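PDB 5O8P: L-lysine 6-monooxygenase involved in desferrioxamine biosynthesis from Erwinia amylovora CFBP1430, which acts as an FAD-dependent cadaverine monooxygenase in desferrioxamine biosynthesis, probably hydroxylating a terminal amine with the help of NADPH. Local coordinates for residues Tyr75-Leu78 against Asn79-Lys82; Lys86-Ser89 against Phe90-Glu94; Val288-Asp292 against Gly293-Val297. All blocks are in the same frame, centred on the assembly; numbering follows the deposited sequence.

Contacts 1 and 2 are successive helical segments. Contact 1 lies on helix 77-83 and contact 2 on helix 87-93, with centres 12 Å apart. They touch directly: Met81 CE packs on Phe90 CD1 at 3.5 Å, and Leu78 CD2 on Leu87 CD1 at 3.7 Å. Both reach the second subunit. The bound FAD is about 12 Å from the side chain of Leu77 and about 13 Å from that of Arg93, so these side chains lie near the flavin without touching it. Contact 3 ends helix 276-290, away from the annotated sites. Within one chain its nearest atoms are about 22 Å from contact 2. Between subunits the two meet, where Lys86 packs on Leu291 of the third subunit.

Contact 1 (Tyr75-Leu78 against Asn79-Lys82); sequences YSLL and NFMK
The Phe80 ring has the carbonyl oxygen of Leu77 at its edge, close to the ring plane. The distance from Leu77 O to Phe80 CD1 is 3.9 Å. Leu77 CD2 also approaches Phe80 CD1, at 4.1 Å, where the leucine branch slants across the phenylalanine side chain. Trp109 and Tyr106 each make an edge-to-face pair with this ring. Tyr106 belongs to helix 100-113, against which Leu77 also packs.

Leu77 and Met81 lie side by side and point the same way. With its CG opposite the backbone N (chi1 -178°), Leu77 carries its methyls alongside Met81. Met81 is bent at both chi2 and chi3, and this brings its methyl CE back over the leucine branches. Met81 CE rests against both methyls of Leu77, 3.6 Å from Leu77 CD2 and somewhat nearer to Leu77 CD1. Both residues also touch Phe90 of helix 87-93.

These residues form the first turns of helix 77-83, and Ser76 is its N-cap. Ser76 OG accepts a hydrogen bond from Asn79 N at 2.8 Å. The serine hydroxyl thus satisfies an amide that has no carbonyl of a preceding helical turn to bond. OG sits between the backbone N and the carbonyl carbon (chi1 77°), facing the start of the helix. Phe80 N then bonds to Ser76 O at 3.0 Å, and the amides of Met81 and Lys82 continue this pattern of bonds to the carbonyl four residues back.

The Asn79 amide is held from both directions along the chain. ND2 donates back to Pro74 O, and OD1 accepts from Gln83 NE2 ahead. Lys82 NZ leaves the helix for Pro417 O of a second subunit.

Contact 2 (Lys86-Ser89 against Phe90-Glu94); sequences KLYS and FYIRE
Tyr88 and Tyr91 stand side by side on one flank of helix 87-93, and both side chains point the same way. Their ring centroids are 5.0 Å apart and the planes meet at 40°, so the pair is oblique. Tyr91 CD2 lies over one face of the Tyr88 ring, displaced toward its rim, and is 3.9 Å from Tyr88 CZ. Tyr91 CE2 reaches the phenol oxygen, Tyr88 OH, at 3.7 Å.

Ile92 takes a different side of the same ring. Its CD1 comes to the edge, near the ring plane, 3.6 Å from Tyr88 CD2. Ile92 CG1 lies opposite the carbonyl carbon and beside the backbone N (chi1 -67°). This turns the longer branch back along the helix toward Tyr88. The Tyr88 ring is therefore touched over a face by the residue three places on, and at an edge by the residue four places on.

Phe90 points elsewhere. It packs loosely on Leu87, with Phe90 CD2 4.4 Å from Leu87 CD1, and makes an edge-to-face pair with Phe61. Regular backbone bonds carry the helix, such as Ile92 N to Tyr88 O at 3.0 Å and Arg93 N to Ser89 O at 2.8 Å. Glu94, with positive phi, is the first residue to leave helical geometry.

Lys86 NZ stays within its own chain, in a salt bridge with Glu102. Two hydroxyls turn to other subunits. Tyr88 OH is hydrogen-bonded to Thr244 OG1 of a second subunit, and Ser89 OG to Tyr283 OH of a third. Carbon contacts set the rings against each other, while these hydroxyl bonds tie this short helix into the tetramer interface.

Contact 3 (Val288-Asp292 against Gly293-Val297); sequences VKQLD and GKLDV
Lys289, whose CB meets Leu295, has its ammonium NZ gripped by three groups. It forms salt bridges with Asp216 OD2 and with Glu53 OE2 of a third subunit, and a hydrogen bond with Thr213 O. The two carboxylates would be expected to keep the lysine charged.

This is the C-terminal end of helix 276-290. The chain then crosses to strand 297-300, an outermost strand, within this chain, of a five-stranded parallel sheet. A helix leading into a parallel strand is consistent with a Rossmann-type domain, which carries NADP(+)-binding residues such as Ser200 and Arg227. Here backbone bonds join residues three apart. Asp292 N donates to Lys289 O at 3.2 Å, and Gly293 N to Gln290 O at 3.3 Å. The second bond is bent, 138° at the hydrogen, and its donor stands well above the carbonyl plane. Gly293 is the first residue to leave helical geometry, and its extended backbone sends the chain away from the helix axis.

Leu295 then folds back on the end of the helix. Its CG lies opposite its carbonyl carbon (chi1 -64°), and both methyls reach the helix. Leu295 CD2 touches Lys289 CB at 3.3 Å, while Leu295 CD1 is 4.0 Å from Gln290 CB. Leu286 also packs on Leu295, as does Phe424 of a fourth subunit. Asp292 OD1 makes a salt bridge with Lys101 NZ of the third subunit.

A CA-H...O contact also joins the turn to the outgoing chain: Gln290 CA lies 3.4 Å from Gly293 O, with 136° at the hydrogen.

Contact 1 (Tyr75-Leu78 against Asn79-Lys82)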
loop_
_atom_site.group_PDB
_atom_site.type_symbol
_atom_site.label_atom_id
_atom_site.label_comp_id
_atom_site.label_asym_id
_atom_site.label_seq_id
_atom_site.Cartn_x
_atom_site.Cartn_y
_atom_site.Cartn_z
ATOM N N TYR B 75 -13.772 24.854 -14.760
ATOM C CA TYR B 75 -12.437 25.040 -14.164
ATOM C C TYR B 75 -11.932 23.865 -13.333
ATOM O O TYR B 75 -10.910 23.982 -12.657
ATOM C CB TYR B 75 -12.402 26.335 -13.337
ATOM C CG TYR B 75 -12.638 27.514 -14.218
ATOM C CD1 TYR B 75 -11.619 28.009 -14.999
ATOM C CD2 TYR B 75 -13.890 28.078 -14.342
ATOM C CE1 TYR B 75 -11.822 29.076 -15.849
ATOM C CE2 TYR B 75 -14.107 29.147 -15.187
ATOM C CZ TYR B 75 -13.068 29.634 -15.941
ATOM O OH TYR B 75 -13.263 30.681 -16.784
ATOM N N SER B 76 -12.615 22.728 -13.387
ATOM C CA SER B 76 -12.188 21.552 -12.619
ATOM C C SER B 76 -10.881 21.010 -13.160
ATOM O O SER B 76 -10.563 21.180 -14.335
ATOM C CB SER B 76 -13.250 20.448 -12.659
ATOM O OG SER B 76 -13.219 19.766 -13.900
ATOM N N LEU B 77 -10.135 20.346 -12.290
ATOM C CA LEU B 77 -8.906 19.642 -12.669
ATOM C C LEU B 77 -9.187 18.541 -13.699
ATOM O O LEU B 77 -8.404 18.350 -14.622
ATOM C CB LEU B 77 -8.221 19.082 -11.419
ATOM C CG LEU B 77 -6.895 18.337 -11.490
ATOM C CD1 LEU B 77 -7.065 16.870 -11.867
ATOM C CD2 LEU B 77 -5.935 19.052 -12.417
ATOM N N LEU B 78 -10.300 17.832 -13.540
ATOM C CA LEU B 78 -10.693 16.793 -14.495
ATOM C C LEU B 78 -11.028 17.377 -15.857
ATOM O O LEU B 78 -10.690 16.792 -16.883
ATOM C CB LEU B 78 -11.863 15.957 -13.956
ATOM C CG LEU B 78 -11.472 14.975 -12.852
ATOM C CD1 LEU B 78 -12.711 14.296 -12.312
ATOM C CD2 LEU B 78 -10.487 13.930 -13.357
ATOM N N ASN B 79 -11.674 18.535 -15.886
ATOM C CA ASN B 79 -11.960 19.174 -17.174
ATOM C C ASN B 79 -10.688 19.678 -17.842
ATOM O O ASN B 79 -10.556 19.582 -19.059
ATOM C CB ASN B 79 -12.962 20.318 -17.051
ATOM C CG ASN B 79 -13.588 20.673 -18.385
ATOM O OD1 ASN B 79 -13.948 19.782 -19.170
ATOM N ND2 ASN B 79 -13.722 21.971 -18.655
ATOM N N PHE B 80 -9.765 20.207 -17.041
ATOM C CA PHE B 80 -8.448 20.631 -17.529
ATOM C C PHE B 80 -7.760 19.472 -18.232
ATOM O O PHE B 80 -7.236 19.590 -19.326
ATOM C CB PHE B 80 -7.595 21.162 -16.360
ATOM C CG PHE B 80 -6.116 21.145 -16.609
ATOM C CD1 PHE B 80 -5.362 20.030 -16.330
ATOM C CD2 PHE B 80 -5.476 22.256 -17.102
ATOM C CE1 PHE B 80 -3.997 20.021 -16.570
ATOM C CE2 PHE B 80 -4.116 22.270 -17.315
ATOM C CZ PHE B 80 -3.370 21.156 -17.039
ATOM N N MET B 81 -7.788 18.339 -17.567
ATOM C CA MET B 81 -7.134 17.151 -18.056
ATOM C C MET B 81 -7.781 16.748 -19.388
ATOM O O MET B 81 -7.096 16.312 -20.301
ATOM C CB MET B 81 -7.221 16.045 -16.991
ATOM C CG MET B 81 -5.964 15.245 -16.804
ATOM S SD MET B 81 -4.577 16.149 -16.093
ATOM C CE MET B 81 -5.046 16.220 -14.384
ATOM N N LYS B 82 -9.091 16.930 -19.492
ATOM C CA LYS B 82 -9.835 16.595 -20.706
ATOM C C LYS B 82 -9.495 17.509 -21.890
ATOM O O LYS B 82 -9.279 17.021 -23.010
ATOM C CB LYS B 82 -11.341 16.633 -20.412
ATOM C CG LYS B 82 -12.262 16.319 -21.573
ATOM C CD LYS B 82 -11.923 15.000 -22.231
ATOM C CE LYS B 82 -13.115 14.454 -22.997
ATOM N NZ LYS B 82 -12.689 13.567 -24.104
#

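Contact 2 (Lys86-Ser89 against Phe90-Glu94)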
loop_
_atom_site.group_PDB
_atom_site.type_symbol
_atom_site.label_atom_id
_atom_site.label_comp_id
_atom_site.label_asym_id
_atom_site.label_seq_id
_atom_site.Cartn_x
_atom_site.Cartn_y
_atom_site.Cartn_z
ATOM N N LYS B 86 -5.452 14.569 -22.252
ATOM C CA LYS B 86 -4.699 13.566 -21.494
ATOM C C LYS B 86 -5.486 12.893 -20.351
ATOM O O LYS B 86 -4.888 12.237 -19.486
ATOM C CB LYS B 86 -3.462 14.234 -20.888
ATOM C CG LYS B 86 -3.764 15.193 -19.739
ATOM C CD LYS B 86 -2.505 15.819 -19.180
ATOM C CE LYS B 86 -1.714 14.861 -18.296
ATOM N NZ LYS B 86 -0.443 15.500 -17.852
ATOM N N LEU B 87 -6.805 13.050 -20.317
ATOM C CA LEU B 87 -7.587 12.557 -19.182
ATOM C C LEU B 87 -7.443 11.053 -19.035
ATOM O O LEU B 87 -7.446 10.551 -17.917
ATOM C CB LEU B 87 -9.062 12.942 -19.301
ATOM C CG LEU B 87 -10.026 12.426 -18.227
ATOM C CD1 LEU B 87 -9.666 12.883 -16.821
ATOM C CD2 LEU B 87 -11.441 12.869 -18.575
ATOM N N TYR B 88 -7.307 10.333 -20.147
ATOM C CA TYR B 88 -7.179 8.891 -20.067
ATOM C C TYR B 88 -5.852 8.488 -19.443
ATOM O O TYR B 88 -5.767 7.473 -18.747
ATOM C CB TYR B 88 -7.376 8.206 -21.426
ATOM C CG TYR B 88 -7.930 6.820 -21.247
ATOM C CD1 TYR B 88 -9.304 6.608 -21.137
ATOM C CD2 TYR B 88 -7.080 5.717 -21.115
ATOM C CE1 TYR B 88 -9.817 5.338 -20.915
ATOM C CE2 TYR B 88 -7.583 4.438 -20.896
ATOM C CZ TYR B 88 -8.954 4.252 -20.795
ATOM O OH TYR B 88 -9.471 2.990 -20.584
ATOM N N SER B 89 -4.816 9.284 -19.683
ATOM C CA SER B 89 -3.524 9.037 -19.057
ATOM C C SER B 89 -3.610 9.239 -17.556
ATOM O O SER B 89 -3.102 8.434 -16.788
ATOM C CB SER B 89 -2.458 9.940 -19.632
ATOM O OG SER B 89 -1.228 9.639 -19.007
ATOM N N PHE B 90 -4.259 10.319 -17.153
ATOM C CA PHE B 90 -4.513 10.604 -15.738
ATOM C C PHE B 90 -5.335 9.491 -15.041
ATOM O O PHE B 90 -5.135 9.220 -13.844
ATOM C CB PHE B 90 -5.226 11.948 -15.609
ATOM C CG PHE B 90 -5.446 12.372 -14.201
ATOM C CD1 PHE B 90 -4.396 12.867 -13.456
ATOM C CD2 PHE B 90 -6.691 12.252 -13.605
ATOM C CE1 PHE B 90 -4.579 13.252 -12.138
ATOM C CE2 PHE B 90 -6.883 12.634 -12.284
ATOM C CZ PHE B 90 -5.825 13.138 -11.552
ATOM N N TYR B 91 -6.252 8.885 -15.804
ATOM C CA TYR B 91 -7.086 7.766 -15.359
ATOM C C TYR B 91 -6.238 6.535 -15.110
ATOM O O TYR B 91 -6.362 5.907 -14.067
ATOM C CB TYR B 91 -8.194 7.497 -16.401
ATOM C CG TYR B 91 -9.014 6.210 -16.305
ATOM C CD1 TYR B 91 -10.190 6.156 -15.562
ATOM C CD2 TYR B 91 -8.640 5.072 -17.010
ATOM C CE1 TYR B 91 -10.953 4.993 -15.481
ATOM C CE2 TYR B 91 -9.392 3.901 -16.950
ATOM C CZ TYR B 91 -10.557 3.864 -16.179
ATOM O OH TYR B 91 -11.310 2.711 -16.107
ATOM N N ILE B 92 -5.364 6.219 -16.061
ATOM C CA ILE B 92 -4.369 5.144 -15.913
ATOM C C ILE B 92 -3.397 5.414 -14.756
ATOM O O ILE B 92 -3.067 4.511 -14.013
ATOM C CB ILE B 92 -3.573 4.941 -17.225
ATOM C CG1 ILE B 92 -4.501 4.405 -18.324
ATOM C CG2 ILE B 92 -2.386 3.997 -17.035
ATOM C CD1 ILE B 92 -3.942 4.525 -19.731
ATOM N N ARG B 93 -2.930 6.645 -14.606
ATOM C CA ARG B 93 -2.065 7.003 -13.477
ATOM C C ARG B 93 -2.724 6.612 -12.139
ATOM O O ARG B 93 -2.061 6.043 -11.271
ATOM C CB ARG B 93 -1.727 8.498 -13.502
ATOM C CG ARG B 93 -0.615 8.926 -12.569
ATOM C CD ARG B 93 -0.449 10.437 -12.595
ATOM N NE ARG B 93 0.152 10.970 -11.379
ATOM C CZ ARG B 93 1.442 10.863 -11.038
ATOM N NH1 ARG B 93 2.325 10.232 -11.819
ATOM N NH2 ARG B 93 1.862 11.394 -9.891
ATOM N N GLU B 94 -4.019 6.898 -11.992
ATOM C CA GLU B 94 -4.789 6.494 -10.813
ATOM C C GLU B 94 -4.082 6.923 -9.517
ATOM O O GLU B 94 -3.781 6.118 -8.648
ATOM C CB GLU B 94 -5.035 4.981 -10.854
ATOM C CG GLU B 94 -6.088 4.452 -9.894
ATOM C CD GLU B 94 -6.256 2.950 -10.006
ATOM O OE1 GLU B 94 -6.722 2.493 -11.072
ATOM O OE2 GLU B 94 -5.921 2.236 -9.037
#

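Contact 3 (Val288-Asp292 against Gly293-Val297)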
loop_
_atom_site.group_PDB
_atom_site.type_symbol
_atom_site.label_atom_id
_atom_site.label_comp_id
_atom_site.label_asym_id
_atom_site.label_seq_id
_atom_site.Cartn_x
_atom_site.Cartn_y
_atom_site.Cartn_z
ATOM N N VAL B 288 19.815 3.096 2.568
ATOM C CA VAL B 288 20.467 2.667 1.308
ATOM C C VAL B 288 21.823 3.328 1.063
ATOM O O VAL B 288 22.767 2.667 0.612
ATOM C CB VAL B 288 19.556 2.904 0.078
ATOM C CG1 VAL B 288 20.323 2.746 -1.240
ATOM C CG2 VAL B 288 18.394 1.933 0.102
ATOM N N LYS B 289 21.914 4.626 1.335
ATOM C CA LYS B 289 23.169 5.339 1.161
ATOM C C LYS B 289 24.208 4.790 2.124
ATOM O O LYS B 289 25.356 4.621 1.744
ATOM C CB LYS B 289 23.015 6.837 1.392
ATOM C CG LYS B 289 22.114 7.564 0.417
ATOM C CD LYS B 289 22.810 7.872 -0.874
ATOM C CE LYS B 289 21.857 8.313 -1.967
ATOM N NZ LYS B 289 22.602 8.477 -3.238
ATOM N N GLN B 290 23.799 4.486 3.357
ATOM C CA GLN B 290 24.720 4.009 4.392
ATOM C C GLN B 290 25.394 2.664 4.034
ATOM O O GLN B 290 26.434 2.314 4.594
ATOM C CB GLN B 290 23.991 3.961 5.751
ATOM C CG GLN B 290 24.853 3.790 6.996
ATOM C CD GLN B 290 25.272 2.351 7.261
ATOM O OE1 GLN B 290 24.654 1.400 6.783
ATOM N NE2 GLN B 290 26.350 2.188 8.012
ATOM N N LEU B 291 24.845 1.928 3.078
ATOM C CA LEU B 291 25.475 0.690 2.635
ATOM C C LEU B 291 26.863 0.851 2.011
ATOM O O LEU B 291 27.583 -0.122 1.951
ATOM C CB LEU B 291 24.574 -0.047 1.640
ATOM C CG LEU B 291 23.160 -0.407 2.071
ATOM C CD1 LEU B 291 22.510 -1.279 1.014
ATOM C CD2 LEU B 291 23.174 -1.111 3.417
ATOM N N ASP B 292 27.228 2.042 1.533
ATOM C CA ASP B 292 28.575 2.289 0.950
ATOM C C ASP B 292 29.610 2.807 1.940
ATOM O O ASP B 292 30.811 2.745 1.664
ATOM C CB ASP B 292 28.504 3.268 -0.226
ATOM C CG ASP B 292 27.667 2.741 -1.385
ATOM O OD1 ASP B 292 27.518 1.496 -1.480
ATOM O OD2 ASP B 292 27.163 3.572 -2.197
ATOM N N GLY B 293 29.149 3.330 3.067
ATOM C CA GLY B 293 30.046 3.820 4.103
ATOM C C GLY B 293 29.222 4.517 5.154
ATOM O O GLY B 293 28.020 4.682 4.982
ATOM N N LYS B 294 29.858 4.932 6.245
ATOM C CA LYS B 294 29.199 5.811 7.213
ATOM C C LYS B 294 28.869 7.134 6.484
ATOM O O LYS B 294 29.728 7.721 5.810
ATOM C CB LYS B 294 30.090 6.034 8.442
ATOM C CG LYS B 294 29.414 6.711 9.631
ATOM C CD LYS B 294 30.241 6.529 10.912
ATOM C CE LYS B 294 29.942 7.575 11.980
ATOM N NZ LYS B 294 28.508 7.611 12.383
ATOM N N LEU B 295 27.604 7.539 6.569
ATOM C CA LEU B 295 27.125 8.767 5.952
ATOM C C LEU B 295 27.533 9.959 6.763
ATOM O O LEU B 295 27.534 9.897 7.998
ATOM C CB LEU B 295 25.598 8.795 5.895
ATOM C CG LEU B 295 24.912 7.750 5.038
ATOM C CD1 LEU B 295 23.417 7.872 5.277
ATOM C CD2 LEU B 295 25.260 7.937 3.567
ATOM N N ASP B 296 27.815 11.061 6.071
ATOM C CA ASP B 296 28.120 12.301 6.742
ATOM C C ASP B 296 26.837 13.133 6.836
ATOM O O ASP B 296 26.601 14.050 6.048
ATOM C CB ASP B 296 29.260 13.040 6.032
ATOM C CG ASP B 296 29.910 14.102 6.912
ATOM O OD1 ASP B 296 29.650 14.122 8.140
ATOM O OD2 ASP B 296 30.692 14.908 6.364
ATOM N N VAL B 297 26.010 12.773 7.817
ATOM C CA VAL B 297 24.759 13.460 8.124
ATOM C C VAL B 297 24.583 13.620 9.625
ATOM O O VAL B 297 25.085 12.836 10.404
ATOM C CB VAL B 297 23.518 12.734 7.542
ATOM C CG1 VAL B 297 23.687 12.505 6.044
ATOM C CG2 VAL B 297 23.240 11.417 8.256
#